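Side-chain contact in sensor protein (Bacillus halodurans, PDB 3O5Y), which probably acts as the sensor histidine kinase of a two-component system, using ATP to phosphorylate a histidine, this chain being its GAF domain: residues A[15-20]-A[131-136]. Numbering follows the deposited sequence.
Sequences DKLKLL and EQLTDH
L133 turns its CG roughly anti to the backbone N (chi1 -154°), which sends its forked end across to helix 6-20, while in L17 a chi2 of -173° sets CD1 anti to CA and leaves CD2 as the branch turned to L133. The setting is a GAF domain, in which helices from the two ends of the chain, 6-20 and 124-142, lie side by side and accompany a six-stranded antiparallel sheet. Locally the two helices run in roughly opposite directions, and their contact illustrates how a single leucine can bridge a wide helix pair by dividing its two methyls between neighbouring side chains. Backbones stay well apart: the nearest CA atoms, those of L17 and L133, are separated by 9.7 Å. CD1 of L133 faces CD2 of L17 at 4.4 Å, a loose apolar meeting of methyl groups on the buried side. L17 also touches L130, and L20 touches F129, so packing between the helices continues along helix 124-142 beyond this small patch, where the two segments bury only 106 Å² in all. The more exposed edge belongs to K16, which starts out from its backbone toward the other helix and approaches L133 with its terminal nitrogen alone. L133 offers that ammonium end no charge, and the approach is loose, NZ of K16 stopping 4.4 Å from the methyl CD2 of L133.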
ATOM      1  N   ASP A  15      13.105  -2.853  -3.283  1.00 46.69           N
ATOM      2  CA  ASP A  15      14.394  -2.560  -3.906  1.00 47.65           C
ATOM      3  C   ASP A  15      14.269  -2.167  -5.374  1.00 47.29           C
ATOM      4  O   ASP A  15      15.057  -1.377  -5.869  1.00 48.77           O
ATOM      5  CB  ASP A  15      15.375  -3.738  -3.798  1.00 50.48           C
ATOM      6  CG  ASP A  15      15.822  -4.022  -2.369  1.00 54.08           C
ATOM      7  OD1 ASP A  15      15.916  -3.080  -1.558  1.00 53.97           O
ATOM      8  OD2 ASP A  15      16.086  -5.216  -2.063  1.00 60.11           O
ATOM      9  N   LYS A  16      13.304  -2.734  -6.085  1.00 47.08           N
ATOM     10  CA  LYS A  16      13.142  -2.377  -7.482  1.00 49.30           C
ATOM     11  C   LYS A  16      12.487  -1.006  -7.590  1.00 49.69           C
ATOM     12  O   LYS A  16      12.880  -0.184  -8.436  1.00 52.19           O
ATOM     13  CB  LYS A  16      12.311  -3.408  -8.226  1.00 51.64           C
ATOM     14  CG  LYS A  16      12.937  -4.783  -8.339  1.00 53.58           C
ATOM     15  CD  LYS A  16      11.791  -5.790  -8.300  1.00 55.55           C
ATOM     16  CE  LYS A  16      12.108  -7.140  -8.896  1.00 60.04           C
ATOM     17  NZ  LYS A  16      10.827  -7.852  -9.249  1.00 61.01           N
ATOM     18  N   LEU A  17      11.507  -0.754  -6.725  1.00 46.65           N
ATOM     19  CA  LEU A  17      10.760   0.500  -6.762  1.00 45.41           C
ATOM     20  C   LEU A  17      11.653   1.702  -6.509  1.00 44.58           C
ATOM     21  O   LEU A  17      11.530   2.720  -7.181  1.00 44.32           O
ATOM     22  CB  LEU A  17       9.564   0.489  -5.804  1.00 46.00           C
ATOM     23  CG  LEU A  17       8.406  -0.429  -6.215  1.00 46.68           C
ATOM     24  CD1 LEU A  17       7.243  -0.221  -5.280  1.00 47.31           C
ATOM     25  CD2 LEU A  17       7.979  -0.181  -7.660  1.00 44.60           C
ATOM     26  N   LYS A  18      12.567   1.566  -5.559  1.00 45.00           N
ATOM     27  CA  LYS A  18      13.575   2.584  -5.318  1.00 45.70           C
ATOM     28  C   LYS A  18      14.245   3.116  -6.602  1.00 45.41           C
ATOM     29  O   LYS A  18      14.590   4.295  -6.684  1.00 46.34           O
ATOM     30  CB  LYS A  18      14.630   2.039  -4.364  1.00 47.39           C
ATOM     31  CG  LYS A  18      14.170   1.962  -2.925  1.00 50.07           C
ATOM     32  CD  LYS A  18      14.985   0.947  -2.119  1.00 54.35           C
ATOM     33  CE  LYS A  18      16.105   1.618  -1.311  1.00 58.16           C
ATOM     34  NZ  LYS A  18      16.530   0.764  -0.144  1.00 59.95           N
ATOM     35  N   LEU A  19      14.398   2.255  -7.601  1.00 44.84           N
ATOM     36  CA  LEU A  19      15.175   2.577  -8.792  1.00 45.40           C
ATOM     37  C   LEU A  19      14.328   2.990  -9.965  1.00 45.38           C
ATOM     38  O   LEU A  19      14.853   3.489 -10.967  1.00 47.51           O
ATOM     39  CB  LEU A  19      16.022   1.361  -9.203  1.00 46.31           C
ATOM     40  CG  LEU A  19      17.037   0.901  -8.141  1.00 47.19           C
ATOM     41  CD1 LEU A  19      17.532  -0.498  -8.391  1.00 47.40           C
ATOM     42  CD2 LEU A  19      18.203   1.879  -8.001  1.00 49.21           C
ATOM     43  N   LEU A  20      13.021   2.786  -9.851  1.00 44.43           N
ATOM     44  CA  LEU A  20      12.125   2.895 -10.996  1.00 44.41           C
ATOM     45  C   LEU A  20      11.020   3.937 -10.842  1.00 43.70           C
ATOM     46  O   LEU A  20      10.517   4.481 -11.841  1.00 44.54           O
ATOM     47  CB  LEU A  20      11.505   1.529 -11.268  1.00 44.98           C
ATOM     48  CG  LEU A  20      12.518   0.516 -11.815  1.00 46.16           C
ATOM     49  CD1 LEU A  20      11.927  -0.886 -11.834  1.00 46.24           C
ATOM     50  CD2 LEU A  20      12.977   0.933 -13.200  1.00 46.26           C
ATOM     51  N   GLU A 131       0.841  -1.413 -11.525  1.00 39.76           N
ATOM     52  CA  GLU A 131      -0.288  -2.347 -11.557  1.00 41.19           C
ATOM     53  C   GLU A 131       0.167  -3.736 -12.042  1.00 41.99           C
ATOM     54  O   GLU A 131      -0.237  -4.768 -11.487  1.00 42.10           O
ATOM     55  CB  GLU A 131      -1.440  -1.813 -12.435  1.00 40.87           C
ATOM     56  N   GLN A 132       1.019  -3.739 -13.061  1.00 42.48           N
ATOM     57  CA  GLN A 132       1.535  -4.966 -13.624  1.00 44.67           C
ATOM     58  C   GLN A 132       2.445  -5.622 -12.576  1.00 44.65           C
ATOM     59  O   GLN A 132       2.313  -6.818 -12.280  1.00 45.09           O
ATOM     60  CB  GLN A 132       2.202  -4.685 -14.984  1.00 45.14           C
ATOM     61  CG  GLN A 132       3.472  -5.464 -15.326  1.00 52.09           C
ATOM     62  CD  GLN A 132       4.730  -4.739 -14.867  1.00 58.55           C
ATOM     63  OE1 GLN A 132       4.881  -3.536 -15.090  1.00 63.62           O
ATOM     64  NE2 GLN A 132       5.629  -5.459 -14.217  1.00 61.15           N
ATOM     65  N   LEU A 133       3.302  -4.814 -11.961  1.00 43.92           N
ATOM     66  CA  LEU A 133       4.223  -5.293 -10.936  1.00 44.21           C
ATOM     67  C   LEU A 133       3.484  -5.872  -9.718  1.00 43.71           C
ATOM     68  O   LEU A 133       3.865  -6.920  -9.223  1.00 44.25           O
ATOM     69  CB  LEU A 133       5.163  -4.154 -10.542  1.00 44.53           C
ATOM     70  CG  LEU A 133       6.584  -4.275  -9.974  1.00 47.16           C
ATOM     71  CD1 LEU A 133       6.535  -4.233  -8.477  1.00 49.43           C
ATOM     72  CD2 LEU A 133       7.381  -5.495 -10.478  1.00 48.15           C
ATOM     73  N   THR A 134       2.407  -5.220  -9.272  1.00 42.33           N
ATOM     74  CA  THR A 134       1.642  -5.700  -8.121  1.00 41.52           C
ATOM     75  C   THR A 134       0.734  -6.882  -8.472  1.00 40.69           C
ATOM     76  O   THR A 134       0.424  -7.707  -7.606  1.00 40.43           O
ATOM     77  CB  THR A 134       0.780  -4.587  -7.464  1.00 42.49           C
ATOM     78  OG1 THR A 134      -0.140  -4.080  -8.423  1.00 45.74           O
ATOM     79  CG2 THR A 134       1.615  -3.439  -6.975  1.00 42.15           C
ATOM     80  N   ASP A 135       0.296  -6.972  -9.727  1.00 40.11           N
ATOM     81  CA  ASP A 135      -0.419  -8.170 -10.170  1.00 39.79           C
ATOM     82  C   ASP A 135       0.455  -9.440 -10.120  1.00 39.03           C
ATOM     83  O   ASP A 135      -0.031 -10.518  -9.761  1.00 38.89           O
ATOM     84  CB  ASP A 135      -1.007  -7.984 -11.565  1.00 40.73           C
ATOM     85  CG  ASP A 135      -2.186  -7.036 -11.581  1.00 43.70           C
ATOM     86  OD1 ASP A 135      -2.723  -6.677 -10.494  1.00 43.52           O
ATOM     87  OD2 ASP A 135      -2.588  -6.652 -12.702  1.00 47.70           O
ATOM     88  N   HIS A 136       1.737  -9.321 -10.479  1.00 38.47           N
ATOM     89  CA  HIS A 136       2.662 -10.456 -10.331  1.00 38.12           C
ATOM     90  C   HIS A 136       2.936 -10.716  -8.852  1.00 38.94           C
ATOM     91  O   HIS A 136       3.108 -11.856  -8.425  1.00 39.85           O
ATOM     92  CB  HIS A 136       3.977 -10.217 -11.079  1.00 37.67           C
ATOM     93  CG  HIS A 136       3.857 -10.342 -12.563  1.00 35.48           C
ATOM     94  ND1 HIS A 136       3.677 -11.555 -13.197  1.00 35.88           N
ATOM     95  CD2 HIS A 136       3.909  -9.410 -13.544  1.00 32.83           C
ATOM     96  CE1 HIS A 136       3.607 -11.357 -14.504  1.00 35.51           C
ATOM     97  NE2 HIS A 136       3.733 -10.064 -14.738  1.00 33.72           N
TER